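Local coordinates for protein cycloalternan-forming enzyme (Listeria monocytogenes serovar 1/2a, PDB 5F7U) that is a multidomain carbohydrate-active enzyme of glycosyl hydrolase family 31, with glycans bound in its TIM barrel and at other sites, at residues F534-G539 / T564-S569; V454-P459 / Q499-G504; G538-W543 / S585-S590. The protein carries 1 engineered substitution. All blocks are in the same frame, centred on the assembly; numbering follows the deposited sequence.

Contact 1 (F534-G539 / T564-S569); sequences FKTNGG and TDYVSS. Engineered in segment 534-539: Asn-537 (natural residue Asp). With GLC (alpha-D-glucopyranose), chain F.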
loop_
_atom_site.group_PDB
_atom_site.type_symbol
_atom_site.label_atom_id
_atom_site.label_comp_id
_atom_site.label_asym_id
_atom_site.label_seq_id
_atom_site.Cartn_x
_atom_site.Cartn_y
_atom_site.Cartn_z
ATOM N N PHE A 534 7.528 15.382 -10.393
ATOM C CA PHE A 534 6.692 16.293 -9.619
ATOM C C PHE A 534 6.084 15.604 -8.417
ATOM O O PHE A 534 5.686 14.423 -8.488
ATOM C CB PHE A 534 5.546 16.813 -10.478
ATOM C CG PHE A 534 5.988 17.605 -11.678
ATOM C CD1 PHE A 534 6.414 18.917 -11.532
ATOM C CD2 PHE A 534 5.991 17.027 -12.959
ATOM C CE1 PHE A 534 6.816 19.671 -12.651
ATOM C CE2 PHE A 534 6.408 17.762 -14.078
ATOM C CZ PHE A 534 6.808 19.093 -13.919
ATOM N N LYS A 535 5.985 16.364 -7.331
ATOM C CA LYS A 535 5.165 15.955 -6.191
ATOM C C LYS A 535 3.798 16.591 -6.373
ATOM O O LYS A 535 3.578 17.748 -6.005
ATOM C CB LYS A 535 5.814 16.335 -4.848
ATOM C CG LYS A 535 4.952 15.946 -3.613
ATOM C CD LYS A 535 5.695 16.260 -2.307
ATOM C CE LYS A 535 4.858 15.778 -1.114
ATOM N NZ LYS A 535 5.528 16.050 0.206
ATOM N N THR A 536 2.900 15.819 -6.970
ATOM C CA THR A 536 1.562 16.291 -7.315
ATOM C C THR A 536 0.620 16.087 -6.144
ATOM O O THR A 536 0.084 15.001 -5.933
ATOM C CB THR A 536 1.055 15.608 -8.600
ATOM O OG1 THR A 536 1.539 14.267 -8.648
ATOM C CG2 THR A 536 1.577 16.350 -9.815
ATOM N N ASN A 537 0.485 17.141 -5.358
ATOM C CA ASN A 537 -0.343 17.148 -4.163
ATOM C C ASN A 537 -1.768 17.562 -4.479
ATOM O O ASN A 537 -2.045 18.119 -5.532
ATOM C CB ASN A 537 0.226 18.184 -3.194
ATOM C CG ASN A 537 0.138 17.733 -1.757
ATOM O OD1 ASN A 537 -0.838 17.137 -1.316
ATOM N ND2 ASN A 537 1.213 17.970 -1.030
ATOM N N GLY A 538 -2.658 17.324 -3.520
ATOM C CA GLY A 538 -4.057 17.700 -3.663
ATOM C C GLY A 538 -4.810 16.827 -4.658
ATOM O O GLY A 538 -4.417 15.690 -4.948
ATOM N N GLY A 539 -5.899 17.379 -5.179
ATOM C CA GLY A 539 -6.739 16.644 -6.122
ATOM C C GLY A 539 -8.101 16.305 -5.549
ATOM O O GLY A 539 -9.007 15.939 -6.314
ATOM N N THR A 564 -6.811 11.082 -10.010
ATOM C CA THR A 564 -6.058 10.169 -10.882
ATOM C C THR A 564 -5.874 10.724 -12.296
ATOM O O THR A 564 -4.818 10.516 -12.907
ATOM C CB THR A 564 -6.639 8.755 -10.796
ATOM O OG1 THR A 564 -6.501 8.334 -9.444
ATOM C CG2 THR A 564 -5.876 7.738 -11.672
ATOM N N ASP A 565 -6.847 11.476 -12.796
ATOM C CA ASP A 565 -6.654 12.163 -14.084
ATOM C C ASP A 565 -5.517 13.175 -13.989
ATOM O O ASP A 565 -4.664 13.264 -14.885
ATOM C CB ASP A 565 -7.951 12.855 -14.516
ATOM C CG ASP A 565 -8.972 11.897 -15.104
ATOM O OD1 ASP A 565 -8.631 10.728 -15.412
ATOM O OD2 ASP A 565 -10.128 12.337 -15.294
ATOM N N TYR A 566 -5.507 13.920 -12.880
ATOM C CA TYR A 566 -4.476 14.912 -12.603
ATOM C C TYR A 566 -3.098 14.248 -12.464
ATOM O O TYR A 566 -2.134 14.632 -13.138
ATOM C CB TYR A 566 -4.894 15.659 -11.321
ATOM C CG TYR A 566 -3.803 16.300 -10.463
ATOM C CD1 TYR A 566 -2.829 17.156 -11.017
ATOM C CD2 TYR A 566 -3.812 16.127 -9.079
ATOM C CE1 TYR A 566 -1.864 17.758 -10.211
ATOM C CE2 TYR A 566 -2.851 16.733 -8.267
ATOM C CZ TYR A 566 -1.898 17.573 -8.845
ATOM O OH TYR A 566 -0.940 18.195 -8.056
ATOM N N VAL A 567 -3.012 13.250 -11.587
ATOM C CA VAL A 567 -1.719 12.629 -11.291
ATOM C C VAL A 567 -1.164 11.930 -12.533
ATOM O O VAL A 567 0.039 12.056 -12.855
ATOM C CB VAL A 567 -1.852 11.661 -10.090
ATOM C CG1 VAL A 567 -0.647 10.721 -9.968
ATOM C CG2 VAL A 567 -2.017 12.464 -8.805
ATOM N N SER A 568 -2.031 11.191 -13.231
ATOM C CA SER A 568 -1.588 10.484 -14.438
ATOM C C SER A 568 -1.152 11.461 -15.532
ATOM O O SER A 568 -0.162 11.191 -16.228
ATOM C CB SER A 568 -2.666 9.531 -14.962
ATOM O OG SER A 568 -3.814 10.231 -15.422
ATOM N N SER A 569 -1.848 12.598 -15.660
ATOM C CA SER A 569 -1.483 13.581 -16.704
ATOM C C SER A 569 -0.066 14.090 -16.497
ATOM O O SER A 569 0.728 14.146 -17.454
ATOM C CB SER A 569 -2.453 14.758 -16.746
ATOM O OG SER A 569 -3.706 14.356 -17.272
HETATM C C1 GLC F . 0.191 19.332 1.824
HETATM C C2 GLC F . 1.038 18.041 1.808
HETATM C C3 GLC F . 2.346 18.168 2.615
HETATM C C4 GLC F . 3.132 19.411 2.167
HETATM C C5 GLC F . 2.217 20.637 2.032
HETATM C C6 GLC F . 2.913 21.851 1.438
HETATM O O2 GLC F . 0.233 16.912 2.162
HETATM O O3 GLC F . 3.181 17.008 2.446
HETATM O O4 GLC F . 4.180 19.698 3.112
HETATM O O5 GLC F . 1.013 20.384 1.279
HETATM O O6 GLC F . 1.980 22.943 1.560
HETATM O O HOH W 1 1.985 13.243 -11.183
#
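One direct hydrogen bond ties the barrel strand 534-536 and the loop after it to helix 555-577. It runs from Tyr-566 OH to the backbone O of Asn-537, 2.8 Å away, and meets that oxygen on a lone pair in the carbonyl plane. The ring reaches the loop because its CG stands anti to the backbone N (chi1 154°), which sends the phenol away from the helix toward the end of the strand. A water makes a second polar link: it donates to Val-567 O and is hydrogen-bonded to Thr-536 OG1, at 2.8 Å from each. The same OG1 is also hydrogen-bonded to Ser-585 OG on the next strand.

Packing fills in around these bonds. Thr-536 and Tyr-566 run alongside each other in opposite senses, with Thr-536 CG2 3.7 Å from Tyr-566 CE1 and Thr-536 CB close to the hydroxyl. Val-567 CG2 adds a looser touch on Thr-536 OG1. Gly-538 O lies in the ring plane, at the CE2 edge of Tyr-566. Gly-539 has its CA 4.2 Å from Tyr-566 CD2, and its backbone (phi 112°) takes a shape suited to glycine.

Facing away from the helix, Lys-535 and Asn-537 belong to a glycan pocket. Lys-535 is extended throughout; its NZ forms a salt bridge with Glu-400 and a weak hydrogen bond of 3.4 Å to O3 of the chain F glucose. Asn-537 is an engineered residue, Asp in the natural sequence, and its OD1 accepts from Gly-538 N at 2.9 Å. The strand thus has a helix packed outside it and ligand-binding side chains at its C-terminal end, the layout of a TIM barrel, here that of glycosyl hydrolase family 31.

Contact 2 (V454-P459 / Q499-G504); sequences VLWQVP and QWFGNG. With GLC (alpha-D-glucopyranose), chain B; GLC (alpha-D-glucopyranose), chain F; GLC (alpha-D-glucopyranose), chain C.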
loop_
_atom_site.group_PDB
_atom_site.type_symbol
_atom_site.label_atom_id
_atom_site.label_comp_id
_atom_site.label_asym_id
_atom_site.label_seq_id
_atom_site.Cartn_x
_atom_site.Cartn_y
_atom_site.Cartn_z
ATOM N N VAL A 454 12.369 16.358 -7.336
ATOM C CA VAL A 454 10.990 16.601 -7.786
ATOM C C VAL A 454 10.465 17.924 -7.207
ATOM O O VAL A 454 10.905 18.349 -6.127
ATOM C CB VAL A 454 10.016 15.411 -7.478
ATOM C CG1 VAL A 454 10.557 14.111 -8.073
ATOM C CG2 VAL A 454 9.767 15.254 -5.995
ATOM N N LEU A 455 9.575 18.588 -7.944
ATOM C CA LEU A 455 8.995 19.863 -7.492
ATOM C C LEU A 455 7.507 19.724 -7.176
ATOM O O LEU A 455 6.760 19.079 -7.898
ATOM C CB LEU A 455 9.184 20.945 -8.579
ATOM C CG LEU A 455 10.624 21.269 -8.987
ATOM C CD1 LEU A 455 10.595 22.443 -9.970
ATOM C CD2 LEU A 455 11.483 21.617 -7.771
ATOM N N TRP A 456 7.083 20.393 -6.115
ATOM C CA TRP A 456 5.696 20.346 -5.624
ATOM C C TRP A 456 4.764 21.077 -6.592
ATOM O O TRP A 456 5.117 22.159 -7.118
ATOM C CB TRP A 456 5.685 21.025 -4.266
ATOM C CG TRP A 456 4.437 20.976 -3.406
ATOM C CD1 TRP A 456 4.137 20.035 -2.443
ATOM C CD2 TRP A 456 3.377 21.949 -3.365
ATOM N NE1 TRP A 456 2.949 20.371 -1.817
ATOM C CE2 TRP A 456 2.467 21.539 -2.357
ATOM C CE3 TRP A 456 3.110 23.131 -4.075
ATOM C CZ2 TRP A 456 1.304 22.267 -2.051
ATOM C CZ3 TRP A 456 1.928 23.854 -3.772
ATOM C CH2 TRP A 456 1.050 23.412 -2.768
ATOM N N GLN A 457 3.589 20.486 -6.805
ATOM C CA GLN A 457 2.554 21.041 -7.690
ATOM C C GLN A 457 1.152 20.831 -7.103
ATOM O O GLN A 457 0.957 19.969 -6.235
ATOM C CB GLN A 457 2.594 20.338 -9.061
ATOM C CG GLN A 457 3.849 20.593 -9.868
ATOM C CD GLN A 457 3.834 21.963 -10.518
ATOM O OE1 GLN A 457 3.265 22.132 -11.589
ATOM N NE2 GLN A 457 4.434 22.944 -9.866
ATOM N N VAL A 458 0.210 21.621 -7.608
ATOM C CA VAL A 458 -1.235 21.478 -7.352
ATOM C C VAL A 458 -2.000 21.525 -8.690
ATOM O O VAL A 458 -1.461 22.026 -9.688
ATOM C CB VAL A 458 -1.793 22.550 -6.379
ATOM C CG1 VAL A 458 -1.353 22.253 -4.957
ATOM C CG2 VAL A 458 -1.354 23.954 -6.778
ATOM N N PRO A 459 -3.255 21.031 -8.709
ATOM C CA PRO A 459 -4.035 20.985 -9.961
ATOM C C PRO A 459 -4.906 22.231 -10.170
ATOM O O PRO A 459 -5.768 22.250 -11.045
ATOM C CB PRO A 459 -4.925 19.751 -9.740
ATOM C CG PRO A 459 -5.182 19.758 -8.249
ATOM C CD PRO A 459 -3.892 20.235 -7.629
ATOM N N GLN A 499 -12.219 25.741 1.584
ATOM C CA GLN A 499 -11.301 24.618 1.415
ATOM C C GLN A 499 -9.892 25.069 1.072
ATOM O O GLN A 499 -9.646 26.260 0.856
ATOM C CB GLN A 499 -11.822 23.641 0.354
ATOM C CG GLN A 499 -13.265 23.209 0.564
ATOM C CD GLN A 499 -13.474 22.433 1.848
ATOM O OE1 GLN A 499 -12.600 21.706 2.310
ATOM N NE2 GLN A 499 -14.647 22.590 2.434
ATOM N N TRP A 500 -8.976 24.100 1.028
ATOM C CA TRP A 500 -7.599 24.340 0.618
ATOM C C TRP A 500 -7.627 24.856 -0.818
ATOM O O TRP A 500 -8.269 24.245 -1.680
ATOM C CB TRP A 500 -6.798 23.046 0.731
ATOM C CG TRP A 500 -5.302 23.238 0.627
ATOM C CD1 TRP A 500 -4.562 24.274 1.137
ATOM C CD2 TRP A 500 -4.377 22.358 -0.018
ATOM N NE1 TRP A 500 -3.226 24.093 0.843
ATOM C CE2 TRP A 500 -3.083 22.924 0.140
ATOM C CE3 TRP A 500 -4.509 21.135 -0.700
ATOM C CZ2 TRP A 500 -1.923 22.306 -0.365
ATOM C CZ3 TRP A 500 -3.358 20.528 -1.216
ATOM C CH2 TRP A 500 -2.079 21.119 -1.043
ATOM N N PHE A 501 -6.984 25.998 -1.054
ATOM C CA PHE A 501 -7.036 26.692 -2.354
ATOM C C PHE A 501 -8.467 27.106 -2.774
ATOM O O PHE A 501 -8.769 27.239 -3.963
ATOM C CB PHE A 501 -6.308 25.903 -3.468
ATOM C CG PHE A 501 -4.805 26.005 -3.415
ATOM C CD1 PHE A 501 -4.142 27.082 -4.016
ATOM C CD2 PHE A 501 -4.047 25.012 -2.779
ATOM C CE1 PHE A 501 -2.747 27.172 -3.980
ATOM C CE2 PHE A 501 -2.652 25.096 -2.733
ATOM C CZ PHE A 501 -2.003 26.179 -3.337
ATOM N N GLY A 502 -9.328 27.351 -1.777
ATOM C CA GLY A 502 -10.646 27.948 -1.985
ATOM C C GLY A 502 -10.604 29.130 -2.939
ATOM O O GLY A 502 -9.665 29.939 -2.895
ATOM N N ASN A 503 -11.609 29.194 -3.808
ATOM C CA ASN A 503 -11.747 30.183 -4.891
ATOM C C ASN A 503 -10.810 29.952 -6.093
ATOM O O ASN A 503 -10.930 30.634 -7.110
ATOM C CB ASN A 503 -11.649 31.639 -4.388
ATOM C CG ASN A 503 -12.145 32.641 -5.410
ATOM O OD1 ASN A 503 -13.310 32.606 -5.828
ATOM N ND2 ASN A 503 -11.258 33.541 -5.841
ATOM N N GLY A 504 -9.897 28.995 -5.968
ATOM C CA GLY A 504 -9.008 28.642 -7.079
ATOM C C GLY A 504 -9.768 27.906 -8.174
ATOM O O GLY A 504 -10.790 27.262 -7.910
HETATM C C1 GLC B . -3.458 21.945 4.881
HETATM C C2 GLC B . -3.727 21.317 3.508
HETATM C C3 GLC B . -2.760 20.161 3.216
HETATM C C4 GLC B . -1.303 20.637 3.285
HETATM C C5 GLC B . -1.096 21.283 4.675
HETATM C C6 GLC B . 0.283 21.898 4.863
HETATM O O1 GLC B . -3.863 21.049 5.926
HETATM O O2 GLC B . -5.071 20.835 3.472
HETATM O O3 GLC B . -3.073 19.595 1.945
HETATM O O4 GLC B . -0.370 19.539 3.143
HETATM O O5 GLC B . -2.067 22.291 5.033
HETATM O O6 GLC B . 0.955 20.985 5.727
HETATM C C1 GLC F . 0.191 19.332 1.824
HETATM C C2 GLC F . 1.038 18.041 1.808
HETATM C C3 GLC F . 2.346 18.168 2.615
HETATM C C4 GLC F . 3.132 19.411 2.167
HETATM C C5 GLC F . 2.217 20.637 2.032
HETATM C C6 GLC F . 2.913 21.851 1.438
HETATM O O2 GLC F . 0.233 16.912 2.162
HETATM O O3 GLC F . 3.181 17.008 2.446
HETATM O O4 GLC F . 4.180 19.698 3.112
HETATM O O5 GLC F . 1.013 20.384 1.279
HETATM O O6 GLC F . 1.980 22.943 1.560
HETATM C C1 GLC C . 2.645 24.137 2.044
HETATM C C2 GLC C . 1.614 25.253 2.264
HETATM C C3 GLC C . 1.166 25.870 0.932
HETATM C C4 GLC C . 2.366 26.293 0.086
HETATM C C5 GLC C . 3.272 25.067 -0.109
HETATM C C6 GLC C . 4.482 25.305 -1.003
HETATM O O2 GLC C . 0.459 24.729 2.922
HETATM O O3 GLC C . 0.315 26.997 1.171
HETATM O O4 GLC C . 1.899 26.795 -1.172
HETATM O O5 GLC C . 3.706 24.584 1.179
HETATM O O6 GLC C . 5.399 26.166 -0.321
#
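Three aromatic rings meet beside the sugars. Trp-500 carries the chain B glucose on one face, where O3 sits 3.2 Å above the plane and toward the rim; on the opposite face its neighbour Phe-501 places CD2 over the ring centre. Trp-456 has C5 of the chain C glucose over one face, again toward the rim, while C6 of the chain F glucose approaches its NE1 obliquely.

The two indoles reach for each other tip to tip, their planes steeply inclined at about 67°. This is an edge contact, not a face-to-face stack: CZ2 of Trp-500 lies in the plane of the Trp-456 ring, 3.6 Å from Trp-456 CZ2. In both, CG is anti to the backbone N. Phe-501 brings CE2 to the same edge of Trp-456, 4.1 Å from its CH2. Val-458 fills in behind: CG1 touches Phe-501 CE2 at 3.8 Å and CG2 lies over the Phe-501 face.

Both tryptophans belong to the glycan pocket of the TIM-barrel domain. No hydrogen bond joins the two segments, so apolar packing holds them together. The chemistry implies that each indole offers a face to a different glucose by van der Waals contact, while directional hydrogen bonds to the sugars come from elsewhere, for example Arg-586.

Contact 3 (G538-W543 / S585-S590); sequences GGEMVW and SRSGTS. With GLC (alpha-D-glucopyranose), chain B; GLC (alpha-D-glucopyranose), chain F.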
loop_
_atom_site.group_PDB
_atom_site.type_symbol
_atom_site.label_atom_id
_atom_site.label_comp_id
_atom_site.label_asym_id
_atom_site.label_seq_id
_atom_site.Cartn_x
_atom_site.Cartn_y
_atom_site.Cartn_z
ATOM N N GLY A 538 -2.658 17.324 -3.520
ATOM C CA GLY A 538 -4.057 17.700 -3.663
ATOM C C GLY A 538 -4.810 16.827 -4.658
ATOM O O GLY A 538 -4.417 15.690 -4.948
ATOM N N GLY A 539 -5.899 17.379 -5.179
ATOM C CA GLY A 539 -6.739 16.644 -6.122
ATOM C C GLY A 539 -8.101 16.305 -5.549
ATOM O O GLY A 539 -9.007 15.939 -6.314
ATOM N N GLU A 540 -8.258 16.448 -4.226
ATOM C CA GLU A 540 -9.540 16.131 -3.557
ATOM C C GLU A 540 -10.443 17.371 -3.550
ATOM O O GLU A 540 -10.977 17.765 -2.508
ATOM C CB GLU A 540 -9.302 15.644 -2.112
ATOM C CG GLU A 540 -8.147 14.637 -1.943
ATOM C CD GLU A 540 -6.772 15.278 -1.736
ATOM O OE1 GLU A 540 -5.810 14.558 -1.414
ATOM O OE2 GLU A 540 -6.618 16.511 -1.868
ATOM N N MET A 541 -10.592 17.994 -4.713
ATOM C CA MET A 541 -11.047 19.360 -4.796
ATOM C C MET A 541 -12.302 19.545 -5.654
ATOM O O MET A 541 -12.732 20.664 -5.864
ATOM C CB MET A 541 -9.911 20.227 -5.354
ATOM C CG MET A 541 -8.751 20.354 -4.389
ATOM S SD MET A 541 -7.241 20.745 -5.287
ATOM C CE MET A 541 -6.203 21.193 -3.897
ATOM N N VAL A 542 -12.887 18.442 -6.116
ATOM C CA VAL A 542 -14.115 18.508 -6.930
ATOM C C VAL A 542 -15.347 18.381 -6.038
ATOM O O VAL A 542 -15.644 17.301 -5.511
ATOM C CB VAL A 542 -14.142 17.418 -8.036
ATOM C CG1 VAL A 542 -15.494 17.404 -8.750
ATOM C CG2 VAL A 542 -13.024 17.638 -9.039
ATOM N N TRP A 543 -16.071 19.486 -5.907
ATOM C CA TRP A 543 -17.374 19.494 -5.251
ATOM C C TRP A 543 -18.444 19.969 -6.238
ATOM O O TRP A 543 -18.129 20.484 -7.319
ATOM C CB TRP A 543 -17.331 20.427 -4.040
ATOM C CG TRP A 543 -16.749 19.810 -2.774
ATOM C CD1 TRP A 543 -17.419 19.042 -1.855
ATOM C CD2 TRP A 543 -15.410 19.940 -2.284
ATOM N NE1 TRP A 543 -16.582 18.684 -0.829
ATOM C CE2 TRP A 543 -15.344 19.226 -1.059
ATOM C CE3 TRP A 543 -14.258 20.588 -2.760
ATOM C CZ2 TRP A 543 -14.173 19.143 -0.303
ATOM C CZ3 TRP A 543 -13.104 20.515 -2.018
ATOM C CH2 TRP A 543 -13.064 19.793 -0.792
ATOM N N SER A 585 2.577 11.351 -5.071
ATOM C CA SER A 585 1.204 11.909 -4.946
ATOM C C SER A 585 0.478 11.314 -3.756
ATOM O O SER A 585 0.972 10.355 -3.159
ATOM C CB SER A 585 0.398 11.596 -6.203
ATOM O OG SER A 585 1.105 12.008 -7.362
ATOM N N ARG A 586 -0.672 11.882 -3.382
ATOM C CA ARG A 586 -1.417 11.314 -2.244
ATOM C C ARG A 586 -2.815 10.817 -2.550
ATOM O O ARG A 586 -3.321 9.954 -1.826
ATOM C CB ARG A 586 -1.458 12.267 -1.052
ATOM C CG ARG A 586 -2.238 13.523 -1.303
ATOM C CD ARG A 586 -2.347 14.365 -0.041
ATOM N NE ARG A 586 -3.390 15.346 -0.293
ATOM C CZ ARG A 586 -3.523 16.507 0.342
ATOM N NH1 ARG A 586 -2.659 16.871 1.308
ATOM N NH2 ARG A 586 -4.542 17.293 0.014
ATOM N N SER A 587 -3.430 11.334 -3.622
ATOM C CA SER A 587 -4.853 11.098 -3.855
ATOM C C SER A 587 -5.115 10.303 -5.106
ATOM O O SER A 587 -4.397 10.452 -6.092
ATOM C CB SER A 587 -5.604 12.425 -3.978
ATOM O OG SER A 587 -7.011 12.169 -4.014
ATOM N N GLY A 588 -6.170 9.487 -5.086
ATOM C CA GLY A 588 -6.575 8.809 -6.318
ATOM C C GLY A 588 -7.634 7.750 -6.104
ATOM O O GLY A 588 -8.146 7.576 -4.998
ATOM N N THR A 589 -7.982 7.068 -7.192
ATOM C CA THR A 589 -8.939 5.965 -7.107
ATOM C C THR A 589 -8.394 4.774 -7.908
ATOM O O THR A 589 -7.187 4.703 -8.148
ATOM C CB THR A 589 -10.372 6.426 -7.491
ATOM O OG1 THR A 589 -11.303 5.385 -7.158
ATOM C CG2 THR A 589 -10.447 6.794 -8.959
ATOM N N SER A 590 -9.250 3.820 -8.284
ATOM C CA SER A 590 -8.796 2.694 -9.116
ATOM C C SER A 590 -8.025 3.195 -10.340
ATOM O O SER A 590 -8.448 4.148 -11.012
ATOM C CB SER A 590 -9.986 1.866 -9.594
ATOM O OG SER A 590 -10.814 2.641 -10.426
HETATM C C1 GLC B . -3.458 21.945 4.881
HETATM C C2 GLC B . -3.727 21.317 3.508
HETATM C C3 GLC B . -2.760 20.161 3.216
HETATM C C4 GLC B . -1.303 20.637 3.285
HETATM C C5 GLC B . -1.096 21.283 4.675
HETATM C C6 GLC B . 0.283 21.898 4.863
HETATM O O1 GLC B . -3.863 21.049 5.926
HETATM O O2 GLC B . -5.071 20.835 3.472
HETATM O O3 GLC B . -3.073 19.595 1.945
HETATM O O4 GLC B . -0.370 19.539 3.143
HETATM O O5 GLC B . -2.067 22.291 5.033
HETATM O O6 GLC B . 0.955 20.985 5.727
HETATM C C1 GLC F . 0.191 19.332 1.824
HETATM C C2 GLC F . 1.038 18.041 1.808
HETATM C C3 GLC F . 2.346 18.168 2.615
HETATM C C4 GLC F . 3.132 19.411 2.167
HETATM C C5 GLC F . 2.217 20.637 2.032
HETATM C C6 GLC F . 2.913 21.851 1.438
HETATM O O2 GLC F . 0.233 16.912 2.162
HETATM O O3 GLC F . 3.181 17.008 2.446
HETATM O O4 GLC F . 4.180 19.698 3.112
HETATM O O5 GLC F . 1.013 20.384 1.279
HETATM O O6 GLC F . 1.980 22.943 1.560
HETATM O O HOH W 2 -2.166 13.889 -4.885
#
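Glu-540 and Arg-586 come at each other nearly perpendicularly, and the arginine grips the carboxylate side-on with two nitrogens in a salt bridge. Arg-586 NE donates to the syn lone pair of Glu-540 OE1 at 2.8 Å, although the N-H is somewhat bent. The second bond, from Arg-586 NH2 to Glu-540 OE2, is 2.9 Å long and nearly straight at 172°; OE2 lies in the guanidinium plane, yet the nitrogen stands above the carboxylate plane. This mismatch reflects a 43° twist between the two flat groups. Glu-540 gets there by a bend at chi2. Arg-586 CG takes the crowded position between backbone N and carbonyl carbon (chi1 66°), from which the extended chain runs to the carboxylate.

Arg-586 NH1 donates to O3 of the chain B glucose at 2.8 Å and makes a weak bond to O2 of the chain F glucose. This is consistent with Glu-540 orienting Arg-586 from the second shell, and the acid would be expected to balance its charge.

Gly-538 N lies over one guanidinium face. A water donates to Gly-538 O and accepts from Arg-586 N, 2.9 Å each way. Ser-587 lays CB against Glu-540 OE1, 3.3 Å away, while its OG is hydrogen-bonded to Tyr-285 O. The buried salt bridge joins the loops after strands four and five of the family 31 TIM barrel, at the C-terminal rim where the glycan pocket lies.

All three contacts fall within the family 31 TIM-barrel domain, their centres 8 to 11 Å apart. Strands 452-457, 534-536 and 584-585 are consecutive neighbours in the eight-stranded parallel barrel. Along the chain contact 2 closes first; contacts 1 and 3 follow, their first segments overlapping at Gly-538 and Gly-539, and end on helix 555-577 and on the loop after strand 584-585. Backbone hydrogen bonds between Lys-535 and both Leu-455 and Gln-457 join contacts 1 and 2, and Met-541 of contact 3 packs on Trp-500 of contact 2. All three touch the chain F glucose and contribute residues to the same glycan pocket.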